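Local coordinates for capsid polyprotein VP90 (Turkey astrovirus 2, PDB 3TS3) that probably self-assembles into an icosahedral T=3 immature capsid, whose surface spike is built by the projection domain described here, at residues 47-52 against 74-79; 165-170 against 182-187; 133-138 against 155-160. All blocks are in the same frame, centred on the assembly; numbering follows the deposited sequence.

In the fold
From the N terminus, the three contacts follow one another in series, and none nests in or crosses another. Contact 1 comes first, closing a loop that carries the small hairpin of strands 56-59 and 67-70. Contact 3 is next: helix 129-135 returns, by way of strand 142-148, to strand 153-159. Contact 2 closes last, bringing the irregular segment 182-187 back over strand 164-171. All three reach the same large antiparallel sheet, in which strand 164-171 lies between 76-81 and 153-159. Asn-78 N probably bonds to Phe-169 O, and Ile-166 N to Phe-157 O. Arg-134 of contact 3 also donates to Arg-47 O, joining the helix to contact 1.

Contact 1: residues 47-52 against 74-79; sequences RYNNQI and ASWWNI
Tyr-48 and Trp-77 form a hydrogen-bonded pair in two antiparallel strands: Tyr-48 N donates to Trp-77 O at 2.9 Å, and Trp-77 N returns a 2.8 Å bond to Tyr-48 O. Farther along, Ile-52 N finds Ala-74 O at 3.0 Å, while the bond from Ala-74 N to Ile-52 O is weak. Asn-49 uses its amide twice. CG, anti to the backbone N (chi1 177°), lies over the Trp-76 ring, and the amide is stacked on it, planes 3° apart and ND2 over the ring centre; ND2 also donates to Ser-75 O at 3.0 Å, from above that carbonyl's plane. A short, flat carboxamide suits both tasks. On the sheet face of Tyr-48, the indole NE1 of Trp-77 makes two weak bonds, to Asn-50 O and to Ala-74 O, each 3.1 Å long, and its ring is sandwiched between Ile-52 CD1 and Ala-74 CB. Arg-47 runs beside Trp-76, its CD 3.8 Å from CZ3, and carries its charge on to a salt bridge with Asp-174. Asp-128 accepts from both Tyr-48 OH and Asn-50 ND2. Between Asn-49 and Ile-52 the register slips by one residue, a beta bulge in an antiparallel strand pair of the spike domain's large sheet.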
loop_
_atom_site.group_PDB
_atom_site.type_symbol
_atom_site.label_atom_id
_atom_site.label_comp_id
_atom_site.label_asym_id
_atom_site.label_seq_id
_atom_site.Cartn_x
_atom_site.Cartn_y
_atom_site.Cartn_z
ATOM N N ARG C 47 -17.960 5.653 9.859
ATOM C CA ARG C 47 -18.259 4.374 10.488
ATOM C C ARG C 47 -19.749 4.171 10.719
ATOM O O ARG C 47 -20.392 4.951 11.397
ATOM C CB ARG C 47 -17.516 4.275 11.819
ATOM C CG ARG C 47 -17.626 2.918 12.511
ATOM C CD ARG C 47 -17.025 2.953 13.899
ATOM N NE ARG C 47 -17.763 3.865 14.759
ATOM C CZ ARG C 47 -17.547 4.018 16.056
ATOM N NH1 ARG C 47 -16.616 3.310 16.667
ATOM N NH2 ARG C 47 -18.271 4.880 16.744
ATOM N N TYR C 48 -20.271 3.102 10.133
ATOM C CA TYR C 48 -21.665 2.725 10.284
ATOM C C TYR C 48 -21.740 1.319 10.873
ATOM O O TYR C 48 -21.131 0.394 10.365
ATOM C CB TYR C 48 -22.369 2.783 8.924
ATOM C CG TYR C 48 -23.801 2.336 8.959
ATOM C CD1 TYR C 48 -24.800 3.172 9.425
ATOM C CD2 TYR C 48 -24.154 1.076 8.518
ATOM C CE1 TYR C 48 -26.104 2.759 9.459
ATOM C CE2 TYR C 48 -25.457 0.657 8.552
ATOM C CZ TYR C 48 -26.426 1.502 9.014
ATOM O OH TYR C 48 -27.729 1.086 9.041
ATOM N N ASN C 49 -22.487 1.188 11.958
ATOM C CA ASN C 49 -22.602 -0.075 12.671
ATOM C C ASN C 49 -24.010 -0.688 12.636
ATOM O O ASN C 49 -24.903 -0.279 13.367
ATOM C CB ASN C 49 -22.156 0.165 14.119
ATOM C CG ASN C 49 -22.298 -1.046 15.007
ATOM O OD1 ASN C 49 -22.618 -0.911 16.182
ATOM N ND2 ASN C 49 -22.030 -2.228 14.468
ATOM N N ASN C 50 -24.195 -1.641 11.734
ATOM C CA ASN C 50 -25.364 -2.503 11.714
ATOM C C ASN C 50 -25.101 -3.766 10.898
ATOM O O ASN C 50 -24.492 -3.704 9.854
ATOM C CB ASN C 50 -26.585 -1.761 11.176
ATOM C CG ASN C 50 -27.876 -2.500 11.451
ATOM O OD1 ASN C 50 -28.084 -3.010 12.537
ATOM N ND2 ASN C 50 -28.747 -2.546 10.463
ATOM N N GLN C 51 -25.596 -4.903 11.358
ATOM C CA GLN C 51 -25.431 -6.121 10.584
ATOM C C GLN C 51 -26.280 -6.086 9.317
ATOM O O GLN C 51 -27.478 -5.847 9.372
ATOM C CB GLN C 51 -25.854 -7.322 11.426
ATOM C CG GLN C 51 -25.973 -8.616 10.654
ATOM C CD GLN C 51 -24.638 -9.210 10.300
ATOM O OE1 GLN C 51 -23.613 -8.832 10.850
ATOM N NE2 GLN C 51 -24.649 -10.166 9.383
ATOM N N ILE C 52 -25.642 -6.352 8.186
ATOM C CA ILE C 52 -26.323 -6.513 6.920
ATOM C C ILE C 52 -25.956 -7.891 6.390
ATOM O O ILE C 52 -24.788 -8.203 6.234
ATOM C CB ILE C 52 -25.918 -5.422 5.900
ATOM C CG1 ILE C 52 -26.149 -4.025 6.484
ATOM C CG2 ILE C 52 -26.698 -5.577 4.607
ATOM C CD1 ILE C 52 -25.670 -2.901 5.584
ATOM N N ALA C 74 -21.596 -8.378 7.194
ATOM C CA ALA C 74 -20.790 -7.679 8.189
ATOM C C ALA C 74 -21.615 -6.731 9.054
ATOM O O ALA C 74 -22.723 -6.381 8.697
ATOM C CB ALA C 74 -19.668 -6.914 7.509
ATOM N N SER C 75 -21.060 -6.332 10.192
ATOM C CA SER C 75 -21.699 -5.358 11.075
ATOM C C SER C 75 -21.014 -3.987 11.086
ATOM O O SER C 75 -21.549 -3.038 11.629
ATOM C CB SER C 75 -21.777 -5.897 12.507
ATOM O OG SER C 75 -22.675 -6.988 12.614
ATOM N N TRP C 76 -19.814 -3.900 10.524
ATOM C CA TRP C 76 -19.072 -2.643 10.516
ATOM C C TRP C 76 -18.767 -2.188 9.087
ATOM O O TRP C 76 -18.046 -2.835 8.353
ATOM C CB TRP C 76 -17.798 -2.778 11.353
ATOM C CG TRP C 76 -18.081 -3.087 12.803
ATOM C CD1 TRP C 76 -18.123 -4.319 13.389
ATOM C CD2 TRP C 76 -18.372 -2.144 13.841
ATOM N NE1 TRP C 76 -18.424 -4.201 14.720
ATOM C CE2 TRP C 76 -18.568 -2.875 15.026
ATOM C CE3 TRP C 76 -18.477 -0.751 13.886
ATOM C CZ2 TRP C 76 -18.872 -2.265 16.231
ATOM C CZ3 TRP C 76 -18.774 -0.149 15.090
ATOM C CH2 TRP C 76 -18.964 -0.904 16.245
ATOM N N TRP C 77 -19.349 -1.055 8.728
ATOM C CA TRP C 77 -19.300 -0.531 7.379
ATOM C C TRP C 77 -18.539 0.778 7.362
ATOM O O TRP C 77 -18.723 1.613 8.219
ATOM C CB TRP C 77 -20.727 -0.392 6.843
ATOM C CG TRP C 77 -21.375 -1.731 6.807
ATOM C CD1 TRP C 77 -22.174 -2.285 7.761
ATOM C CD2 TRP C 77 -21.216 -2.723 5.789
ATOM N NE1 TRP C 77 -22.547 -3.553 7.385
ATOM C CE2 TRP C 77 -21.973 -3.842 6.175
ATOM C CE3 TRP C 77 -20.525 -2.764 4.580
ATOM C CZ2 TRP C 77 -22.038 -4.993 5.399
ATOM C CZ3 TRP C 77 -20.599 -3.894 3.815
ATOM C CH2 TRP C 77 -21.353 -4.993 4.221
ATOM N N ASN C 78 -17.646 0.909 6.400
ATOM C CA ASN C 78 -16.746 2.038 6.359
ATOM C C ASN C 78 -16.789 2.785 5.042
ATOM O O ASN C 78 -16.614 2.202 4.000
ATOM C CB ASN C 78 -15.332 1.528 6.630
ATOM C CG ASN C 78 -15.249 0.731 7.914
ATOM O OD1 ASN C 78 -15.132 1.292 8.982
ATOM N ND2 ASN C 78 -15.325 -0.582 7.807
ATOM N N ILE C 79 -17.031 4.087 5.122
ATOM C CA ILE C 79 -17.014 4.948 3.958
ATOM C C ILE C 79 -15.813 5.873 4.137
ATOM O O ILE C 79 -15.869 6.830 4.898
ATOM C CB ILE C 79 -18.308 5.780 3.894
ATOM C CG1 ILE C 79 -19.529 4.866 3.973
ATOM C CG2 ILE C 79 -18.358 6.605 2.631
ATOM C CD1 ILE C 79 -20.840 5.591 4.174
#

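Contact 2: residues 165-170 against 182-187; sequences YILFFS and LKMLYF
Phe-169 meets three side chains of segment 182-187 at once, and does so from the crowded position, its CG between the backbone N and the carbonyl carbon (chi1 62°). Phe-187 covers a face near CG, while Leu-182 and Met-184 both reach CZ. Phe-187 brings its own CZ to 4.1 Å from Phe-169 CG, the two planes inclined obliquely, at 55°. Leu-182 arrives tip to tip at the rim, its CD2 lying in the ring plane 3.8 Å from Phe-169 CZ. Met-184 makes an oblique Met-aromatic contact, SD 3.9 Å from the same CZ; its unbranched chain, bent at chi2 and chi3, also carries CE to within 4.0 Å of Leu-167 CD2. That methyl of Leu-167 in turn sits over a face of Phe-187, 3.8 Å from CE1, as a CH-pi contact. Bulky apolar residues suit the place because the backbones stay far apart and side chains alone must span the distance. The segment 182-187 is held from beyond by the second subunit: Thr-205 of that chain bonds to Leu-182 O and Met-184 N. The whole is aromatic-rich hydrophobic core packing, joining one face of an antiparallel sheet to the loop that leads into strand 187-189, at the dimer interface.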
loop_
_atom_site.group_PDB
_atom_site.type_symbol
_atom_site.label_atom_id
_atom_site.label_comp_id
_atom_site.label_asym_id
_atom_site.label_seq_id
_atom_site.Cartn_x
_atom_site.Cartn_y
_atom_site.Cartn_z
ATOM N N TYR C 165 -13.148 10.271 -4.276
ATOM C CA TYR C 165 -13.036 8.837 -4.478
ATOM C C TYR C 165 -13.332 8.201 -3.131
ATOM O O TYR C 165 -12.656 8.462 -2.149
ATOM C CB TYR C 165 -11.625 8.459 -4.921
ATOM C CG TYR C 165 -11.258 8.894 -6.319
ATOM C CD1 TYR C 165 -10.761 10.160 -6.570
ATOM C CD2 TYR C 165 -11.388 8.024 -7.378
ATOM C CE1 TYR C 165 -10.423 10.542 -7.842
ATOM C CE2 TYR C 165 -11.059 8.395 -8.637
ATOM C CZ TYR C 165 -10.567 9.656 -8.864
ATOM O OH TYR C 165 -10.237 10.016 -10.131
ATOM N N ILE C 166 -14.370 7.381 -3.100
ATOM C CA ILE C 166 -14.828 6.798 -1.863
ATOM C C ILE C 166 -14.568 5.308 -1.841
ATOM O O ILE C 166 -15.055 4.584 -2.683
ATOM C CB ILE C 166 -16.341 7.021 -1.706
ATOM C CG1 ILE C 166 -16.656 8.515 -1.756
ATOM C CG2 ILE C 166 -16.850 6.384 -0.431
ATOM C CD1 ILE C 166 -16.028 9.298 -0.629
ATOM N N LEU C 167 -13.810 4.857 -0.854
ATOM C CA LEU C 167 -13.530 3.441 -0.728
ATOM C C LEU C 167 -14.491 2.869 0.308
ATOM O O LEU C 167 -14.501 3.295 1.444
ATOM C CB LEU C 167 -12.081 3.238 -0.289
ATOM C CG LEU C 167 -11.637 1.794 -0.057
ATOM C CD1 LEU C 167 -11.688 0.973 -1.330
ATOM C CD2 LEU C 167 -10.256 1.769 0.558
ATOM N N PHE C 168 -15.314 1.915 -0.112
ATOM C CA PHE C 168 -16.361 1.370 0.741
ATOM C C PHE C 168 -16.111 -0.104 1.014
ATOM O O PHE C 168 -16.009 -0.894 0.098
ATOM C CB PHE C 168 -17.714 1.572 0.046
ATOM C CG PHE C 168 -18.865 0.896 0.733
ATOM C CD1 PHE C 168 -19.319 1.356 1.942
ATOM C CD2 PHE C 168 -19.508 -0.181 0.154
ATOM C CE1 PHE C 168 -20.373 0.759 2.570
ATOM C CE2 PHE C 168 -20.563 -0.788 0.790
ATOM C CZ PHE C 168 -20.991 -0.320 1.994
ATOM N N PHE C 169 -15.990 -0.447 2.290
ATOM C CA PHE C 169 -15.689 -1.810 2.679
ATOM C C PHE C 169 -16.137 -2.089 4.105
ATOM O O PHE C 169 -16.358 -1.176 4.878
ATOM C CB PHE C 169 -14.180 -2.053 2.545
ATOM C CG PHE C 169 -13.348 -1.183 3.435
ATOM C CD1 PHE C 169 -12.841 -1.676 4.615
ATOM C CD2 PHE C 169 -13.091 0.126 3.102
ATOM C CE1 PHE C 169 -12.095 -0.893 5.429
ATOM C CE2 PHE C 169 -12.340 0.916 3.919
ATOM C CZ PHE C 169 -11.831 0.405 5.077
ATOM N N SER C 170 -16.266 -3.362 4.453
ATOM C CA SER C 170 -16.609 -3.726 5.817
ATOM C C SER C 170 -15.379 -4.227 6.567
ATOM O O SER C 170 -14.386 -4.592 5.964
ATOM C CB SER C 170 -17.700 -4.797 5.849
ATOM O OG SER C 170 -17.206 -6.038 5.386
ATOM N N LEU C 182 -7.952 0.396 12.863
ATOM C CA LEU C 182 -7.889 -0.158 11.528
ATOM C C LEU C 182 -6.496 -0.090 10.913
ATOM O O LEU C 182 -5.893 0.965 10.835
ATOM C CB LEU C 182 -8.915 0.545 10.632
ATOM C CG LEU C 182 -9.110 0.031 9.208
ATOM C CD1 LEU C 182 -9.378 -1.451 9.209
ATOM C CD2 LEU C 182 -10.221 0.785 8.517
ATOM N N LYS C 183 -5.995 -1.243 10.492
ATOM C CA LYS C 183 -4.724 -1.283 9.796
ATOM C C LYS C 183 -5.079 -1.589 8.339
ATOM O O LYS C 183 -5.484 -2.688 8.009
ATOM C CB LYS C 183 -3.801 -2.347 10.401
ATOM C CG LYS C 183 -3.762 -2.430 11.948
ATOM C CD LYS C 183 -3.406 -1.127 12.656
ATOM C CE LYS C 183 -3.274 -1.345 14.175
ATOM N NZ LYS C 183 -3.424 -0.093 14.971
ATOM N N MET C 184 -4.951 -0.590 7.475
ATOM C CA MET C 184 -5.361 -0.722 6.083
ATOM C C MET C 184 -4.573 -1.731 5.269
ATOM O O MET C 184 -3.389 -1.914 5.470
ATOM C CB MET C 184 -5.275 0.620 5.360
ATOM C CG MET C 184 -6.283 1.624 5.797
ATOM S SD MET C 184 -7.969 1.151 5.359
ATOM C CE MET C 184 -7.831 0.895 3.619
ATOM N N LEU C 185 -5.266 -2.328 4.313
ATOM C CA LEU C 185 -4.698 -3.291 3.386
ATOM C C LEU C 185 -4.744 -2.695 1.989
ATOM O O LEU C 185 -5.469 -1.757 1.739
ATOM C CB LEU C 185 -5.524 -4.576 3.381
ATOM C CG LEU C 185 -5.679 -5.313 4.709
ATOM C CD1 LEU C 185 -6.568 -6.532 4.524
ATOM C CD2 LEU C 185 -4.341 -5.707 5.263
ATOM N N TYR C 186 -3.938 -3.247 1.094
ATOM C CA TYR C 186 -3.969 -2.857 -0.302
ATOM C C TYR C 186 -5.277 -3.361 -0.893
ATOM O O TYR C 186 -5.780 -4.392 -0.486
ATOM C CB TYR C 186 -2.830 -3.512 -1.088
ATOM C CG TYR C 186 -1.446 -2.923 -0.915
ATOM C CD1 TYR C 186 -1.090 -1.729 -1.513
ATOM C CD2 TYR C 186 -0.488 -3.596 -0.191
ATOM C CE1 TYR C 186 0.188 -1.222 -1.367
ATOM C CE2 TYR C 186 0.774 -3.098 -0.038
ATOM C CZ TYR C 186 1.114 -1.921 -0.632
ATOM O OH TYR C 186 2.391 -1.451 -0.468
ATOM N N PHE C 187 -5.795 -2.644 -1.872
ATOM C CA PHE C 187 -6.980 -3.061 -2.596
ATOM C C PHE C 187 -6.601 -3.200 -4.055
ATOM O O PHE C 187 -5.880 -2.375 -4.580
ATOM C CB PHE C 187 -8.131 -2.065 -2.421
ATOM C CG PHE C 187 -8.849 -2.206 -1.113
ATOM C CD1 PHE C 187 -8.334 -1.659 0.036
ATOM C CD2 PHE C 187 -10.031 -2.907 -1.038
ATOM C CE1 PHE C 187 -8.993 -1.798 1.227
ATOM C CE2 PHE C 187 -10.681 -3.051 0.152
ATOM C CZ PHE C 187 -10.173 -2.494 1.281
#

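Contact 3: residues 133-138 against 155-160; sequences QRLNLA and ALFYRT
The C-terminal end of helix 129-135 is fastened to strand 153-159 here, a contact of the helix C terminus and the turn after it with the sheet, in which Arg-159 reaches the last helical carbonyl, that of Leu-135, while Leu-137 lies against Phe-157. The guanidinium approaches side-on and gives both NE and NH2 to one oxygen: Arg-159 NE stands 3.1 Å from Leu-135 O, and Arg-159 NH2 2.9 Å from it. The oxygen lies near the plane of the guanidinium, but the two donors meet the carbonyl differently, NE tilted slightly from its plane and NH2 well above it. Arginine suits this place because its long chain can span from strand to helix and still offer several N-H groups; a bend at chi3 (-68°) sets NE off the otherwise extended chain. Its third nitrogen, NH1, makes a salt bridge with Asp-162, which would help to fix the rotation of the flat group. The positive charge beside the helix C terminus is probably favoured by the partial negative charge that gathers there. Asn-136 then leaves the helix with positive phi (53°), a conformation that asparagine tolerates better than most residues with a CB, and its N makes a weak bond back to Gln-133 O. The turn presents Leu-137 to the sheet. Beside the polar grip the contact is apolar, and Leu-135 CD2 comes obliquely to Phe-157 CE2 at 4.4 Å; both residues also pack on Phe-168 of the adjacent strand. Leucine and phenylalanine fit here as a branched tip against a broad ring. Leu-137 crosses Phe-157 at about a right angle and sets CD1 over the centre of the ring, 3.5 Å from the centroid and only 13° off its normal, a close CH-pi contact, while its other methyl, CD2, rests 3.9 Å from Phe-157 CB.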
loop_
_atom_site.group_PDB
_atom_site.type_symbol
_atom_site.label_atom_id
_atom_site.label_comp_id
_atom_site.label_asym_id
_atom_site.label_seq_id
_atom_site.Cartn_x
_atom_site.Cartn_y
_atom_site.Cartn_z
ATOM N N GLN C 133 -27.842 6.374 2.497
ATOM C CA GLN C 133 -27.894 7.814 2.703
ATOM C C GLN C 133 -26.496 8.357 2.964
ATOM O O GLN C 133 -26.115 9.386 2.428
ATOM C CB GLN C 133 -28.789 8.136 3.901
ATOM C CG GLN C 133 -29.238 9.577 4.003
ATOM C CD GLN C 133 -30.561 9.813 3.303
ATOM O OE1 GLN C 133 -30.792 9.321 2.202
ATOM N NE2 GLN C 133 -31.444 10.569 3.950
ATOM N N ARG C 134 -25.730 7.658 3.792
ATOM C CA ARG C 134 -24.359 8.067 4.088
ATOM C C ARG C 134 -23.453 8.036 2.869
ATOM O O ARG C 134 -22.591 8.883 2.709
ATOM C CB ARG C 134 -23.750 7.214 5.184
ATOM C CG ARG C 134 -24.402 7.418 6.501
ATOM C CD ARG C 134 -23.369 7.498 7.573
ATOM N NE ARG C 134 -23.978 7.513 8.890
ATOM C CZ ARG C 134 -23.388 7.037 9.969
ATOM N NH1 ARG C 134 -22.178 6.516 9.875
ATOM N NH2 ARG C 134 -24.005 7.076 11.133
ATOM N N LEU C 135 -23.649 7.051 2.013
ATOM C CA LEU C 135 -22.828 6.947 0.827
ATOM C C LEU C 135 -23.019 8.189 -0.025
ATOM O O LEU C 135 -22.077 8.656 -0.647
ATOM C CB LEU C 135 -23.146 5.686 0.044
ATOM C CG LEU C 135 -22.478 4.444 0.619
ATOM C CD1 LEU C 135 -23.039 3.212 -0.042
ATOM C CD2 LEU C 135 -20.975 4.535 0.439
ATOM N N ASN C 136 -24.239 8.719 -0.050
ATOM C CA ASN C 136 -24.510 9.944 -0.794
ATOM C C ASN C 136 -24.064 9.886 -2.255
ATOM O O ASN C 136 -23.401 10.780 -2.750
ATOM C CB ASN C 136 -23.894 11.146 -0.095
ATOM C CG ASN C 136 -24.396 12.454 -0.651
ATOM O OD1 ASN C 136 -25.504 12.532 -1.158
ATOM N ND2 ASN C 136 -23.579 13.486 -0.554
ATOM N N LEU C 137 -24.450 8.821 -2.930
ATOM C CA LEU C 137 -24.099 8.620 -4.319
ATOM C C LEU C 137 -25.244 9.006 -5.237
ATOM O O LEU C 137 -26.387 9.113 -4.810
ATOM C CB LEU C 137 -23.705 7.164 -4.562
ATOM C CG LEU C 137 -22.478 6.629 -3.825
ATOM C CD1 LEU C 137 -22.447 5.113 -3.866
ATOM C CD2 LEU C 137 -21.182 7.214 -4.368
ATOM N N ALA C 138 -24.917 9.199 -6.504
ATOM C CA ALA C 138 -25.905 9.508 -7.518
ATOM C C ALA C 138 -25.908 8.359 -8.499
ATOM O O ALA C 138 -24.883 7.766 -8.768
ATOM C CB ALA C 138 -25.556 10.804 -8.228
ATOM N N ALA C 155 -15.828 -1.888 -2.773
ATOM C CA ALA C 155 -16.120 -1.040 -3.908
ATOM C C ALA C 155 -15.399 0.288 -3.823
ATOM O O ALA C 155 -15.295 0.863 -2.760
ATOM C CB ALA C 155 -17.614 -0.803 -4.013
ATOM N N LEU C 156 -14.926 0.773 -4.965
ATOM C CA LEU C 156 -14.367 2.112 -5.049
ATOM C C LEU C 156 -15.334 2.925 -5.899
ATOM O O LEU C 156 -15.633 2.558 -7.028
ATOM C CB LEU C 156 -12.979 2.095 -5.690
ATOM C CG LEU C 156 -12.300 3.441 -5.971
ATOM C CD1 LEU C 156 -11.990 4.194 -4.696
ATOM C CD2 LEU C 156 -11.031 3.225 -6.777
ATOM N N PHE C 157 -15.822 4.023 -5.339
ATOM C CA PHE C 157 -16.757 4.884 -6.037
ATOM C C PHE C 157 -16.087 6.211 -6.345
ATOM O O PHE C 157 -15.159 6.619 -5.667
ATOM C CB PHE C 157 -17.963 5.224 -5.154
ATOM C CG PHE C 157 -18.829 4.057 -4.769
ATOM C CD1 PHE C 157 -19.774 3.555 -5.643
ATOM C CD2 PHE C 157 -18.756 3.518 -3.501
ATOM C CE1 PHE C 157 -20.587 2.505 -5.274
ATOM C CE2 PHE C 157 -19.568 2.478 -3.129
ATOM C CZ PHE C 157 -20.482 1.970 -4.019
ATOM N N TYR C 158 -16.584 6.885 -7.373
ATOM C CA TYR C 158 -16.235 8.271 -7.590
ATOM C C TYR C 158 -17.541 9.029 -7.394
ATOM O O TYR C 158 -18.454 8.910 -8.205
ATOM C CB TYR C 158 -15.663 8.500 -8.985
ATOM C CG TYR C 158 -15.189 9.921 -9.224
ATOM C CD1 TYR C 158 -14.179 10.464 -8.466
ATOM C CD2 TYR C 158 -15.747 10.697 -10.214
ATOM C CE1 TYR C 158 -13.744 11.750 -8.672
ATOM C CE2 TYR C 158 -15.317 11.983 -10.432
ATOM C CZ TYR C 158 -14.312 12.508 -9.660
ATOM O OH TYR C 158 -13.877 13.796 -9.873
ATOM N N ARG C 159 -17.620 9.810 -6.320
ATOM C CA ARG C 159 -18.821 10.593 -6.056
ATOM C C ARG C 159 -18.646 11.907 -6.797
ATOM O O ARG C 159 -17.987 12.819 -6.331
ATOM C CB ARG C 159 -19.004 10.835 -4.557
ATOM C CG ARG C 159 -20.319 11.527 -4.196
ATOM C CD ARG C 159 -20.350 12.050 -2.761
ATOM N NE ARG C 159 -20.354 10.993 -1.758
ATOM C CZ ARG C 159 -19.542 10.943 -0.709
ATOM N NH1 ARG C 159 -18.634 11.887 -0.512
ATOM N NH2 ARG C 159 -19.641 9.937 0.141
ATOM N N THR C 160 -19.272 11.984 -7.959
ATOM C CA THR C 160 -19.100 13.095 -8.880
ATOM C C THR C 160 -19.506 14.435 -8.287
ATOM O O THR C 160 -18.915 15.447 -8.610
ATOM C CB THR C 160 -19.856 12.861 -10.202
ATOM O OG1 THR C 160 -21.255 12.759 -9.946
ATOM C CG2 THR C 160 -19.395 11.580 -10.854
#